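Local structure of putative superoxide reductase (Thermotoga maritima, 3QZB) at residues 62-67 with 126-131; 32-37 with 46-51. The protein probably reduces superoxide to hydrogen peroxide at a mononuclear iron centre, using electrons delivered by rubredoxin. One frame throughout, in Å; residues are numbered along the deposited sequence.

Interaction 1: 62-67 with 126-131; sequences EHHIRW and YCNIHG. With FE (Fe (III) ion), chain B.
The sulfur of Cys127 meets the edge of the His63 ring where both bind the iron, with SG 2.3 Å and His63 NE2 2.2 Å from the metal. SG accepts a nearly straight bond from Ile129 N (3.5 Å, 169°) and a weak one from His130 N, while His130 binds the metal through ND1. His29 and His57 complete the four-histidine, one-cysteine site. Ile129 CD1 lies over one face of the His63 ring, 3.6 Å from its centroid, an apolar cover that, with the iron bond, probably helps hold the ring's tilt.

Asn128 ties the loop after strand 119-127 to residues 62-64. Its CG sits between backbone N and carbonyl carbon (chi1 75°), turning the amide back to them: OD1 accepts from His64 N at 3.0 Å and ND2 gives to Glu62 O, both donors standing above the carbonyl planes. The amide stacks on the His64 ring, 25° from parallel. Arg66 NE donates to His64 NE2 (3.0 Å) within both planes, while Thr60 O holds His64 ND1; Arg66 NH1 donates to Asn89 O and NH2 forms a salt bridge with Glu93, both of the second subunit.

Beyond a beta bulge between Ile65 and Trp67, Tyr126 CB rests over the indole, 3.4 Å from the six-membered ring centroid, and Trp67 NE1 is hydrogen-bonded to Glu82 OE1 of the third subunit. An alanine at Trp67 would probably open a gap over Tyr126 CB and leave that carboxylate oxygen without its indole N-H. The N-H groups directed at SG are likely to draw electron density from it and temper its donation to iron.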
loop_
_atom_site.group_PDB
_atom_site.type_symbol
_atom_site.label_atom_id
_atom_site.label_comp_id
_atom_site.label_asym_id
_atom_site.label_seq_id
_atom_site.Cartn_x
_atom_site.Cartn_y
_atom_site.Cartn_z
ATOM N N GLU A 62 -15.865 12.129 3.404
ATOM C CA GLU A 62 -15.860 12.688 2.077
ATOM C C GLU A 62 -14.548 13.321 1.640
ATOM O O GLU A 62 -14.283 13.379 0.439
ATOM C CB GLU A 62 -17.013 13.725 1.938
ATOM C CG GLU A 62 -18.401 13.173 2.257
ATOM C CD GLU A 62 -18.730 12.958 3.774
ATOM O OE1 GLU A 62 -18.037 13.478 4.697
ATOM O OE2 GLU A 62 -19.779 12.289 4.033
ATOM N N HIS A 63 -13.755 13.803 2.607
ATOM C CA HIS A 63 -12.572 14.609 2.287
ATOM C C HIS A 63 -11.499 14.318 3.323
ATOM O O HIS A 63 -11.633 14.680 4.487
ATOM C CB HIS A 63 -12.908 16.091 2.291
ATOM C CG HIS A 63 -11.763 16.989 1.949
ATOM N ND1 HIS A 63 -11.735 18.297 2.355
ATOM C CD2 HIS A 63 -10.583 16.756 1.303
ATOM C CE1 HIS A 63 -10.590 18.838 1.946
ATOM N NE2 HIS A 63 -9.862 17.920 1.296
ATOM N N HIS A 64 -10.366 13.772 2.875
ATOM C CA HIS A 64 -9.297 13.385 3.779
ATOM C C HIS A 64 -8.010 13.165 3.037
ATOM O O HIS A 64 -8.001 12.866 1.837
ATOM C CB HIS A 64 -9.700 12.091 4.538
ATOM C CG HIS A 64 -10.137 10.968 3.621
ATOM N ND1 HIS A 64 -11.467 10.661 3.437
ATOM C CD2 HIS A 64 -9.451 10.111 2.836
ATOM C CE1 HIS A 64 -11.546 9.661 2.573
ATOM N NE2 HIS A 64 -10.349 9.333 2.161
ATOM N N ILE A 65 -6.916 13.284 3.766
ATOM C CA ILE A 65 -5.598 12.850 3.244
ATOM C C ILE A 65 -5.472 11.347 3.338
ATOM O O ILE A 65 -5.677 10.740 4.367
ATOM C CB ILE A 65 -4.485 13.528 4.056
ATOM C CG1 ILE A 65 -4.621 15.061 4.063
ATOM C CG2 ILE A 65 -3.100 13.054 3.557
ATOM C CD1 ILE A 65 -4.650 15.675 2.690
ATOM N N ARG A 66 -5.172 10.726 2.206
ATOM C CA ARG A 66 -5.066 9.279 2.086
ATOM C C ARG A 66 -3.700 8.718 2.514
ATOM O O ARG A 66 -3.653 7.644 3.101
ATOM C CB ARG A 66 -5.289 8.900 0.619
ATOM C CG ARG A 66 -6.711 9.105 0.093
ATOM C CD ARG A 66 -7.609 7.980 0.490
ATOM N NE ARG A 66 -8.941 8.035 -0.103
ATOM C CZ ARG A 66 -9.215 7.732 -1.347
ATOM N NH1 ARG A 66 -8.280 7.332 -2.181
ATOM N NH2 ARG A 66 -10.476 7.807 -1.795
ATOM N N TRP A 67 -2.628 9.402 2.151
ATOM C CA TRP A 67 -1.269 8.882 2.380
ATOM C C TRP A 67 -0.237 9.943 2.263
ATOM O O TRP A 67 -0.422 10.983 1.651
ATOM C CB TRP A 67 -0.993 7.644 1.493
ATOM C CG TRP A 67 -1.186 7.776 0.004
ATOM C CD1 TRP A 67 -2.216 7.230 -0.704
ATOM C CD2 TRP A 67 -0.387 8.491 -0.990
ATOM N NE1 TRP A 67 -2.074 7.446 -2.035
ATOM C CE2 TRP A 67 -0.965 8.223 -2.256
ATOM C CE3 TRP A 67 0.750 9.290 -0.952
ATOM C CZ2 TRP A 67 -0.432 8.712 -3.445
ATOM C CZ3 TRP A 67 1.270 9.775 -2.121
ATOM C CH2 TRP A 67 0.690 9.476 -3.352
ATOM N N TYR A 126 -1.161 12.757 -0.787
ATOM C CA TYR A 126 -2.326 12.637 -1.648
ATOM C C TYR A 126 -3.589 12.868 -0.829
ATOM O O TYR A 126 -3.836 12.187 0.150
ATOM C CB TYR A 126 -2.362 11.221 -2.276
ATOM C CG TYR A 126 -3.544 11.007 -3.186
ATOM C CD1 TYR A 126 -3.715 11.753 -4.341
ATOM C CD2 TYR A 126 -4.500 10.100 -2.863
ATOM C CE1 TYR A 126 -4.854 11.592 -5.123
ATOM C CE2 TYR A 126 -5.651 9.916 -3.642
ATOM C CZ TYR A 126 -5.809 10.684 -4.754
ATOM O OH TYR A 126 -6.960 10.583 -5.538
ATOM N N CYS A 127 -4.395 13.831 -1.310
ATOM C CA CYS A 127 -5.746 14.102 -0.813
ATOM C C CYS A 127 -6.724 13.427 -1.734
ATOM O O CYS A 127 -6.522 13.347 -2.940
ATOM C CB CYS A 127 -5.948 15.615 -0.790
ATOM S SG CYS A 127 -7.673 16.016 -0.317
ATOM N N ASN A 128 -7.782 12.885 -1.161
ATOM C CA ASN A 128 -8.784 12.166 -1.980
ATOM C C ASN A 128 -9.513 13.059 -2.993
ATOM O O ASN A 128 -10.049 12.524 -3.967
ATOM C CB ASN A 128 -9.766 11.366 -1.145
ATOM C CG ASN A 128 -10.799 12.209 -0.452
ATOM O OD1 ASN A 128 -10.543 13.357 -0.076
ATOM N ND2 ASN A 128 -11.987 11.632 -0.228
ATOM N N ILE A 129 -9.489 14.396 -2.817
ATOM C CA ILE A 129 -10.118 15.281 -3.784
ATOM C C ILE A 129 -9.217 16.396 -4.283
ATOM O O ILE A 129 -9.559 17.059 -5.247
ATOM C CB ILE A 129 -11.466 15.871 -3.234
ATOM C CG1 ILE A 129 -11.225 16.854 -2.101
ATOM C CG2 ILE A 129 -12.404 14.742 -2.877
ATOM C CD1 ILE A 129 -12.511 17.419 -1.479
ATOM N N HIS A 130 -8.040 16.642 -3.657
ATOM C CA HIS A 130 -7.158 17.716 -4.054
ATOM C C HIS A 130 -5.787 17.237 -4.567
ATOM O O HIS A 130 -4.824 18.020 -4.626
ATOM C CB HIS A 130 -6.933 18.707 -2.908
ATOM C CG HIS A 130 -8.196 19.400 -2.472
ATOM N ND1 HIS A 130 -8.709 19.307 -1.179
ATOM C CD2 HIS A 130 -9.027 20.239 -3.161
ATOM C CE1 HIS A 130 -9.794 20.052 -1.124
ATOM N NE2 HIS A 130 -10.017 20.626 -2.285
ATOM N N GLY A 131 -5.726 15.970 -4.977
ATOM C CA GLY A 131 -4.552 15.476 -5.676
ATOM C C GLY A 131 -3.261 15.461 -4.876
ATOM O O GLY A 131 -3.253 15.242 -3.660
HETATM FE FE FE B . -7.878 18.193 0.498
HETATM O O HOH W 1 -8.294 8.506 -5.252
#

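Interaction 2: 32-37 with 46-51; sequences VIEAPE and QIVVTV
Gln46 meets Pro36 through its backbone, its O lying 3.7 Å from Pro36 CD; proline brings no N-H here, and a water instead donates to both Gln46 O and Glu34 O. Ile47 follows, turned to the inner face, where its CG1 approaches Ala35 CB and its CG2 approaches Ile33 CG2, two branched isoleucines and a small alanine, all suited to an apolar interior. Val48 forms a hydrogen-bonded antiparallel pair with Glu34: Glu34 N reaches Val48 O at 2.8 Å, and Val48 N returns the bond to Glu34 O. On the outer face the Glu34 chain, extended beyond CG, runs alongside Val48 and brings OE2 to 4.0 Å from Val48 CG1; Glu34 CB also touches the valine, and OE2 meets a water. Val49 is the non-hydrogen-bonded partner of Ile33, and its CA makes a C-H...O contact with Val32 O (3.2 Å). Thr50 pairs with Val32 through both backbone bonds. Its OG1 lies 2.8 Å from the water close to Glu34 OE2 and Val32 O, a role a hydroxyl fills and valine could not. With one apolar and one mixed face, the ladder is characteristic of an edge strand beside the central strand in an immunoglobulin-like beta-sandwich.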
loop_
_atom_site.group_PDB
_atom_site.type_symbol
_atom_site.label_atom_id
_atom_site.label_comp_id
_atom_site.label_asym_id
_atom_site.label_seq_id
_atom_site.Cartn_x
_atom_site.Cartn_y
_atom_site.Cartn_z
ATOM N N VAL A 32 4.835 18.532 5.329
ATOM C CA VAL A 32 5.938 19.196 5.979
ATOM C C VAL A 32 6.884 18.171 6.617
ATOM O O VAL A 32 6.445 17.342 7.409
ATOM C CB VAL A 32 5.470 20.197 7.036
ATOM C CG1 VAL A 32 6.684 20.846 7.733
ATOM C CG2 VAL A 32 4.560 21.263 6.374
ATOM N N ILE A 33 8.145 18.202 6.187
ATOM C CA ILE A 33 9.191 17.288 6.657
ATOM C C ILE A 33 9.882 17.876 7.889
ATOM O O ILE A 33 10.274 19.060 7.864
ATOM C CB ILE A 33 10.248 17.102 5.563
ATOM C CG1 ILE A 33 9.653 16.415 4.319
ATOM C CG2 ILE A 33 11.412 16.214 6.111
ATOM C CD1 ILE A 33 10.476 16.611 3.057
ATOM N N GLU A 34 10.044 17.066 8.921
ATOM C CA GLU A 34 10.926 17.381 10.050
ATOM C C GLU A 34 11.977 16.279 10.119
ATOM O O GLU A 34 11.656 15.124 10.339
ATOM C CB GLU A 34 10.142 17.421 11.324
ATOM C CG GLU A 34 9.114 18.525 11.341
ATOM C CD GLU A 34 8.226 18.447 12.569
ATOM O OE1 GLU A 34 8.679 18.865 13.667
ATOM O OE2 GLU A 34 7.084 17.979 12.479
ATOM N N ALA A 35 13.222 16.673 9.919
ATOM C CA ALA A 35 14.341 15.720 9.945
ATOM C C ALA A 35 15.580 16.540 10.291
ATOM O O ALA A 35 15.661 17.706 9.933
ATOM C CB ALA A 35 14.513 15.041 8.561
ATOM N N PRO A 36 16.583 15.925 10.909
ATOM C CA PRO A 36 17.844 16.635 11.184
ATOM C C PRO A 36 18.562 17.060 9.911
ATOM O O PRO A 36 18.494 16.384 8.889
ATOM C CB PRO A 36 18.665 15.631 11.952
ATOM C CG PRO A 36 17.977 14.388 11.916
ATOM C CD PRO A 36 16.618 14.515 11.304
ATOM N N GLU A 37 19.327 18.135 10.025
ATOM C CA GLU A 37 20.121 18.591 8.904
ATOM C C GLU A 37 21.282 17.629 8.583
ATOM O O GLU A 37 21.670 17.461 7.425
ATOM C CB GLU A 37 20.703 19.982 9.235
ATOM C CG GLU A 37 21.596 20.581 8.245
ATOM C CD GLU A 37 21.930 22.050 8.549
ATOM O OE1 GLU A 37 21.896 22.446 9.743
ATOM O OE2 GLU A 37 22.250 22.777 7.580
ATOM N N GLN A 46 15.013 9.909 12.712
ATOM C CA GLN A 46 13.578 10.132 12.736
ATOM C C GLN A 46 13.193 11.140 11.668
ATOM O O GLN A 46 13.717 12.245 11.642
ATOM C CB GLN A 46 13.171 10.695 14.077
ATOM C CG GLN A 46 13.666 10.024 15.301
ATOM C CD GLN A 46 13.088 8.686 15.487
ATOM O OE1 GLN A 46 13.841 7.676 15.647
ATOM N NE2 GLN A 46 11.784 8.591 15.521
ATOM N N ILE A 47 12.263 10.761 10.798
ATOM C CA ILE A 47 11.646 11.655 9.845
ATOM C C ILE A 47 10.148 11.713 10.123
ATOM O O ILE A 47 9.453 10.711 10.106
ATOM C CB ILE A 47 11.876 11.189 8.393
ATOM C CG1 ILE A 47 13.363 11.058 8.069
ATOM C CG2 ILE A 47 11.182 12.129 7.409
ATOM C CD1 ILE A 47 13.620 10.389 6.682
ATOM N N VAL A 48 9.705 12.930 10.476
ATOM C CA VAL A 48 8.269 13.177 10.686
ATOM C C VAL A 48 7.755 13.903 9.456
ATOM O O VAL A 48 8.369 14.859 8.960
ATOM C CB VAL A 48 8.001 14.015 11.952
ATOM C CG1 VAL A 48 6.490 14.069 12.227
ATOM C CG2 VAL A 48 8.732 13.443 13.151
ATOM N N VAL A 49 6.609 13.445 8.942
ATOM C CA VAL A 49 5.948 14.172 7.842
ATOM C C VAL A 49 4.479 14.377 8.252
ATOM O O VAL A 49 3.829 13.456 8.721
ATOM C CB VAL A 49 6.021 13.441 6.509
ATOM C CG1 VAL A 49 5.469 14.323 5.410
ATOM C CG2 VAL A 49 7.446 12.988 6.185
ATOM N N THR A 50 4.021 15.623 8.110
ATOM C CA THR A 50 2.676 16.024 8.540
ATOM C C THR A 50 2.005 16.851 7.467
ATOM O O THR A 50 2.574 17.792 6.952
ATOM C CB THR A 50 2.776 16.878 9.818
ATOM O OG1 THR A 50 3.575 16.193 10.803
ATOM C CG2 THR A 50 1.406 17.195 10.398
ATOM N N VAL A 51 0.776 16.490 7.120
ATOM C CA VAL A 51 -0.079 17.380 6.279
ATOM C C VAL A 51 -1.040 18.070 7.270
ATOM O O VAL A 51 -1.565 17.473 8.169
ATOM C CB VAL A 51 -0.839 16.569 5.218
ATOM C CG1 VAL A 51 -1.805 17.457 4.426
ATOM C CG2 VAL A 51 0.155 15.882 4.257
HETATM O O HOH W 2 6.104 17.209 10.210
HETATM O O HOH W 3 12.779 14.420 13.251
#

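In the fold
From the N terminus, the chain passes iron ligand His29 and enters strand 31-34. It leaves to place the short strand 38-39 beside 131-141 in the other sheet, then returns as strand 44-51, so that interaction 2 closes a loop of eight residues. The next turn of the chain carries His57 to the metal, and strand 65-74 joins the larger sheet. Interaction 1 closes only when strand 119-127 arrives, with 58 residues between Trp67 and Tyr126. The two contacts therefore follow in series, neither nested nor crossed. Interaction 2 belongs to the three-stranded sheet and interaction 1 to the larger one; across the sandwich they touch where Val51 CG1 packs 3.7 Å from Ile65 CG1.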